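Local coordinates for protein glycerol-3-phosphate dehydrogenase [NAD(+)] (PDB 6IUY) that probably interconverts sn-glycerol 3-phosphate and dihydroxyacetone phosphate with NAD(+), and joins a haloacid dehalogenase-like phosphatase domain to this activity for direct conversion of dihydroxyacetone phosphate to glycerol, at residues K561-G564 with V565-S568; F40-R44 with T45-D49. All coordinates share one frame; numbering follows the deposited sequence.

Interaction 1: K561-G564 with V565-S568; sequences KLQG and VLTS. With NAD (nicotinamide-adenine-dinucleotide), chain C.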
loop_
_atom_site.group_PDB
_atom_site.type_symbol
_atom_site.label_atom_id
_atom_site.label_comp_id
_atom_site.label_asym_id
_atom_site.label_seq_id
_atom_site.Cartn_x
_atom_site.Cartn_y
_atom_site.Cartn_z
ATOM N N LYS A 561 -17.567 13.034 -18.626
ATOM C CA LYS A 561 -18.374 11.905 -18.170
ATOM C C LYS A 561 -18.034 11.447 -16.744
ATOM O O LYS A 561 -16.874 11.170 -16.404
ATOM C CB LYS A 561 -18.217 10.725 -19.152
ATOM C CG LYS A 561 -18.661 11.058 -20.591
ATOM C CD LYS A 561 -20.137 11.440 -20.617
ATOM C CE LYS A 561 -20.619 11.872 -22.007
ATOM N NZ LYS A 561 -22.082 12.266 -21.981
ATOM N N LEU A 562 -19.074 11.375 -15.927
ATOM C CA LEU A 562 -19.012 10.863 -14.571
ATOM C C LEU A 562 -18.845 9.345 -14.622
ATOM O O LEU A 562 -19.603 8.664 -15.320
ATOM C CB LEU A 562 -20.298 11.242 -13.820
ATOM C CG LEU A 562 -20.376 10.981 -12.315
ATOM C CD1 LEU A 562 -19.400 11.890 -11.557
ATOM C CD2 LEU A 562 -21.799 11.173 -11.834
ATOM N N GLN A 563 -17.872 8.795 -13.898
ATOM C CA GLN A 563 -17.615 7.364 -14.040
ATOM C C GLN A 563 -17.927 6.534 -12.787
ATOM O O GLN A 563 -18.164 5.329 -12.892
ATOM C CB GLN A 563 -16.166 7.142 -14.457
ATOM C CG GLN A 563 -15.784 7.802 -15.763
ATOM C CD GLN A 563 -16.274 7.020 -17.000
ATOM O OE1 GLN A 563 -15.525 6.226 -17.580
ATOM N NE2 GLN A 563 -17.523 7.260 -17.406
ATOM N N GLY A 564 -17.938 7.168 -11.610
ATOM C CA GLY A 564 -18.132 6.441 -10.349
ATOM C C GLY A 564 -19.497 5.802 -10.064
ATOM O O GLY A 564 -19.603 4.726 -9.447
ATOM N N VAL A 565 -20.562 6.444 -10.508
ATOM C CA VAL A 565 -21.890 5.896 -10.257
ATOM C C VAL A 565 -22.176 4.726 -11.196
ATOM O O VAL A 565 -22.748 3.708 -10.775
ATOM C CB VAL A 565 -22.971 6.977 -10.398
ATOM C CG1 VAL A 565 -24.354 6.346 -10.435
ATOM C CG2 VAL A 565 -22.844 7.967 -9.256
ATOM N N LEU A 566 -21.764 4.856 -12.458
ATOM C CA LEU A 566 -21.782 3.719 -13.385
ATOM C C LEU A 566 -20.964 2.558 -12.807
ATOM O O LEU A 566 -21.380 1.399 -12.855
ATOM C CB LEU A 566 -21.227 4.121 -14.757
ATOM C CG LEU A 566 -22.070 5.088 -15.597
ATOM C CD1 LEU A 566 -21.285 5.543 -16.824
ATOM C CD2 LEU A 566 -23.365 4.442 -16.013
ATOM N N THR A 567 -19.800 2.865 -12.247
ATOM C CA THR A 567 -18.965 1.802 -11.696
ATOM C C THR A 567 -19.622 1.219 -10.442
ATOM O O THR A 567 -19.554 0.027 -10.208
ATOM C CB THR A 567 -17.547 2.310 -11.365
ATOM O OG1 THR A 567 -17.010 3.004 -12.497
ATOM C CG2 THR A 567 -16.616 1.160 -10.972
ATOM N N SER A 568 -20.267 2.063 -9.640
ATOM C CA SER A 568 -20.995 1.575 -8.462
ATOM C C SER A 568 -22.038 0.536 -8.871
ATOM O O SER A 568 -22.133 -0.538 -8.260
ATOM C CB SER A 568 -21.682 2.734 -7.719
ATOM O OG SER A 568 -22.267 2.292 -6.506
HETATM P PA NAD C . -14.305 12.968 -20.658
HETATM O O1A NAD C . -13.653 14.277 -20.836
HETATM O O2A NAD C . -14.777 12.690 -19.237
HETATM O O5B NAD C . -15.617 12.844 -21.615
HETATM C C5B NAD C . -15.719 13.636 -22.808
HETATM C C4B NAD C . -15.702 12.712 -24.052
HETATM O O4B NAD C . -16.790 11.992 -24.083
HETATM C C3B NAD C . -15.767 13.567 -25.321
HETATM O O3B NAD C . -14.575 13.657 -25.954
HETATM C C2B NAD C . -16.789 12.842 -26.217
HETATM O O2B NAD C . -16.222 12.739 -27.596
HETATM C C1B NAD C . -16.939 11.694 -25.650
HETATM N N9A NAD C . -18.211 11.188 -25.949
HETATM C C8A NAD C . -19.424 11.721 -25.671
HETATM N N7A NAD C . -20.358 10.874 -26.156
HETATM C C5A NAD C . -19.730 9.826 -26.753
HETATM C C6A NAD C . -20.195 8.704 -27.415
HETATM N N6A NAD C . -21.555 8.360 -27.651
HETATM N N1A NAD C . -19.330 7.804 -27.900
HETATM C C2A NAD C . -17.991 8.010 -27.748
HETATM N N3A NAD C . -17.530 9.112 -27.112
HETATM C C4A NAD C . -18.405 10.015 -26.617
HETATM O O3 NAD C . -13.254 11.839 -21.102
HETATM P PN NAD C . -11.794 11.577 -20.492
HETATM O O1N NAD C . -11.404 12.673 -19.517
HETATM O O2N NAD C . -10.760 11.493 -21.592
HETATM O O5D NAD C . -11.878 10.236 -19.663
HETATM C C5D NAD C . -12.040 8.985 -20.304
HETATM C C4D NAD C . -11.453 7.917 -19.371
HETATM O O4D NAD C . -10.349 8.362 -18.799
HETATM C C3D NAD C . -12.437 7.659 -18.247
HETATM O O3D NAD C . -12.579 6.332 -18.091
HETATM C C2D NAD C . -11.783 8.291 -16.986
HETATM O O2D NAD C . -12.306 7.560 -15.802
HETATM C C1D NAD C . -10.506 8.143 -17.199
HETATM N N1N NAD C . -9.646 9.101 -16.532
HETATM C C2N NAD C . -9.941 10.447 -16.477
HETATM C C3N NAD C . -9.079 11.329 -15.827
HETATM C C7N NAD C . -9.459 12.825 -15.765
HETATM O O7N NAD C . -8.899 13.569 -14.984
HETATM N N7N NAD C . -10.475 13.315 -16.662
HETATM C C4N NAD C . -7.920 10.880 -15.232
HETATM C C5N NAD C . -7.603 9.535 -15.308
HETATM C C6N NAD C . -8.469 8.662 -15.968
HETATM O O HOH W 1 -21.131 7.598 -13.404
#
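Q563 and T567 join the wall of the NAD pocket to the first turn of helix 564-577, where a loop that supplies two of the NAD contacts winds into the helix. The carbonyl oxygen of Q563 is gripped twice: T567 N reaches it at 3.0 Å, and T567 OG1 comes in from the opposite face of the carbonyl plane at 2.6 Å. With OG1 placed beside its own backbone N (chi1 -50°), the threonine hydroxyl folds back to that oxygen. The next helical bond runs from S568 N to G564 O at 2.8 Å. One step before the Q563-T567 pair, a water accepts from L566 N and gives a weak bond to L562 O.

Bent at chi2, the Q563 chain brings its amide to the ribose on the nicotinamide side, where NAD O3D donates to Q563 OE1 at 3.0 Å; H353 shares this oxygen. NE2 stands above the carbonyl plane of L562, 3.3 Å from L562 O, and also bonds Q354. Putting an alanine in place of Q563 would probably leave the ribose hydroxyl without its acceptor and H353 and Q354 without their amide partner. K561 holds the diphosphate by its backbone, with N 2.9 Å from NAD O2A in a nearly straight bond (176°), while its CE lies 3.9 Å from C8A of the adenine.

N529 of helix 528-541 accepts from G564 N, L562 packs on F549 of helix 549-556 and V532 of helix 528-541, and T567 rests on T462 and I466 of helix 454-477.

Interaction 2: F40-R44 with T45-D49; sequences FDVDR and TVTTD. With MG (magnesium ion), chain F.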
loop_
_atom_site.group_PDB
_atom_site.type_symbol
_atom_site.label_atom_id
_atom_site.label_comp_id
_atom_site.label_asym_id
_atom_site.label_seq_id
_atom_site.Cartn_x
_atom_site.Cartn_y
_atom_site.Cartn_z
ATOM N N PHE A 40 26.598 -8.155 -32.921
ATOM C CA PHE A 40 27.415 -7.729 -34.047
ATOM C C PHE A 40 28.815 -8.328 -33.962
ATOM O O PHE A 40 29.461 -8.277 -32.908
ATOM C CB PHE A 40 27.523 -6.202 -34.112
ATOM C CG PHE A 40 26.283 -5.516 -34.615
ATOM C CD1 PHE A 40 25.161 -5.394 -33.807
ATOM C CD2 PHE A 40 26.252 -4.953 -35.881
ATOM C CE1 PHE A 40 24.020 -4.752 -34.265
ATOM C CE2 PHE A 40 25.117 -4.310 -36.349
ATOM C CZ PHE A 40 23.996 -4.207 -35.541
ATOM N N ASP A 41 29.284 -8.877 -35.077
ATOM C CA ASP A 41 30.690 -9.229 -35.200
ATOM C C ASP A 41 31.441 -7.922 -35.307
ATOM O O ASP A 41 30.887 -6.950 -35.806
ATOM C CB ASP A 41 30.945 -10.115 -36.420
ATOM C CG ASP A 41 32.429 -10.383 -36.657
ATOM O OD1 ASP A 41 33.118 -10.908 -35.748
ATOM O OD2 ASP A 41 32.903 -10.046 -37.756
ATOM N N VAL A 42 32.680 -7.876 -34.822
ATOM C CA VAL A 42 33.491 -6.666 -34.915
ATOM C C VAL A 42 34.147 -6.515 -36.287
ATOM O O VAL A 42 33.818 -5.603 -37.061
ATOM C CB VAL A 42 34.590 -6.652 -33.840
ATOM C CG1 VAL A 42 35.586 -5.543 -34.109
ATOM C CG2 VAL A 42 33.976 -6.484 -32.467
ATOM N N ASP A 43 35.061 -7.438 -36.584
ATOM C CA ASP A 43 35.886 -7.387 -37.791
ATOM C C ASP A 43 35.113 -7.452 -39.112
ATOM O O ASP A 43 34.577 -8.497 -39.495
ATOM C CB ASP A 43 36.917 -8.514 -37.740
ATOM C CG ASP A 43 37.895 -8.344 -36.594
ATOM O OD1 ASP A 43 37.753 -9.049 -35.568
ATOM O OD2 ASP A 43 38.789 -7.483 -36.712
ATOM N N ARG A 44 35.086 -6.304 -39.787
ATOM C CA ARG A 44 34.491 -6.098 -41.115
ATOM C C ARG A 44 32.960 -6.065 -41.133
ATOM O O ARG A 44 32.352 -6.057 -42.210
ATOM C CB ARG A 44 34.999 -7.154 -42.103
ATOM C CG ARG A 44 36.438 -6.922 -42.538
ATOM C CD ARG A 44 36.869 -7.960 -43.570
ATOM N NE ARG A 44 38.297 -8.265 -43.504
ATOM C CZ ARG A 44 38.847 -9.041 -42.574
ATOM N NH1 ARG A 44 38.092 -9.582 -41.624
ATOM N NH2 ARG A 44 40.155 -9.270 -42.588
ATOM N N THR A 45 32.332 -6.015 -39.957
ATOM C CA THR A 45 30.903 -5.716 -39.912
ATOM C C THR A 45 30.681 -4.395 -39.179
ATOM O O THR A 45 29.872 -3.573 -39.604
ATOM C CB THR A 45 30.087 -6.829 -39.238
ATOM O OG1 THR A 45 29.983 -6.567 -37.835
ATOM C CG2 THR A 45 30.725 -8.180 -39.478
ATOM N N VAL A 46 31.420 -4.183 -38.094
ATOM C CA VAL A 46 31.378 -2.914 -37.368
ATOM C C VAL A 46 32.569 -2.032 -37.720
ATOM O O VAL A 46 32.448 -0.807 -37.806
ATOM C CB VAL A 46 31.345 -3.142 -35.839
ATOM C CG1 VAL A 46 31.764 -1.890 -35.092
ATOM C CG2 VAL A 46 29.956 -3.597 -35.404
ATOM N N THR A 47 33.725 -2.655 -37.911
ATOM C CA THR A 47 34.916 -1.920 -38.312
ATOM C C THR A 47 35.166 -2.050 -39.820
ATOM O O THR A 47 34.923 -3.109 -40.416
ATOM C CB THR A 47 36.167 -2.407 -37.540
ATOM O OG1 THR A 47 35.880 -2.445 -36.139
ATOM C CG2 THR A 47 37.356 -1.493 -37.800
ATOM N N THR A 48 35.647 -0.965 -40.424
ATOM C CA THR A 48 36.046 -0.951 -41.832
ATOM C C THR A 48 37.157 -1.966 -42.087
ATOM O O THR A 48 37.056 -2.814 -42.974
ATOM C CB THR A 48 36.545 0.446 -42.262
ATOM O OG1 THR A 48 37.629 0.845 -41.413
ATOM C CG2 THR A 48 35.433 1.480 -42.158
ATOM N N ASP A 49 38.215 -1.864 -41.287
ATOM C CA ASP A 49 39.392 -2.713 -41.415
ATOM C C ASP A 49 39.411 -3.803 -40.353
ATOM O O ASP A 49 38.998 -3.576 -39.216
ATOM C CB ASP A 49 40.673 -1.875 -41.298
ATOM C CG ASP A 49 40.732 -0.738 -42.304
ATOM O OD1 ASP A 49 40.362 -0.964 -43.477
ATOM O OD2 ASP A 49 41.153 0.380 -41.921
HETATM MG MG MG F . 34.329 -10.570 -39.270
#
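The F40 ring meets the V46 side chain obliquely, CG2 of V46 lying 4.0 Å from CD2 of F40, while L117 and L121 of helix 114-123 also pack on F40. The other flat group, the D41 carboxylate, divides its oxygens: with CG anti to the backbone N (chi1 174°) the group is carried to the magnesium ion, which OD2 binds at 2.1 Å, and OD1 forms a salt bridge with K185. D43 adds its backbone O to the metal at 2.1 Å, and D206 supplies a third ligand; the D43 carboxylate turns elsewhere, OD2 accepting from S51 N.

D41, D43 and T45 at the end of strand 37-40 match the DxDx(T/V) motif of haloacid dehalogenase-like hydrolases. Just past the strand the chain curls round V42 O, which accepts three amides: T45 N at 3.3 Å from above the carbonyl plane, V46 N at 3.0 Å and T47 N at 3.1 Å. R44, with positive phi (74°), turns its CA-H toward T47 O. The V42 and T47 side chains lie side by side, with V42 CG1 3.7 Å from T47 OG1, and that buried hydroxyl has no polar partner in the model.

In the fold
Interactions 1 and 2 belong to separate catalytic units of one chain, their centres about 60 Å apart and their nearest atoms about 44 Å apart, on opposite sides of the chain's centre. Residues 40-49 help to hold the magnesium ion in the haloacid dehalogenase-like part, at the end of a strand in a parallel sheet. Residues 561-568, much later in sequence, sit in the dehydrogenase part beside NAD, with the side chain of Q563 about 4 Å from the bound dihydroxyacetone phosphate and about 5 Å from the side chain of R528. The two contacts do not touch; within one chain, an intermediate made at the dehydrogenase site would probably have to cross much of that distance to reach the magnesium site.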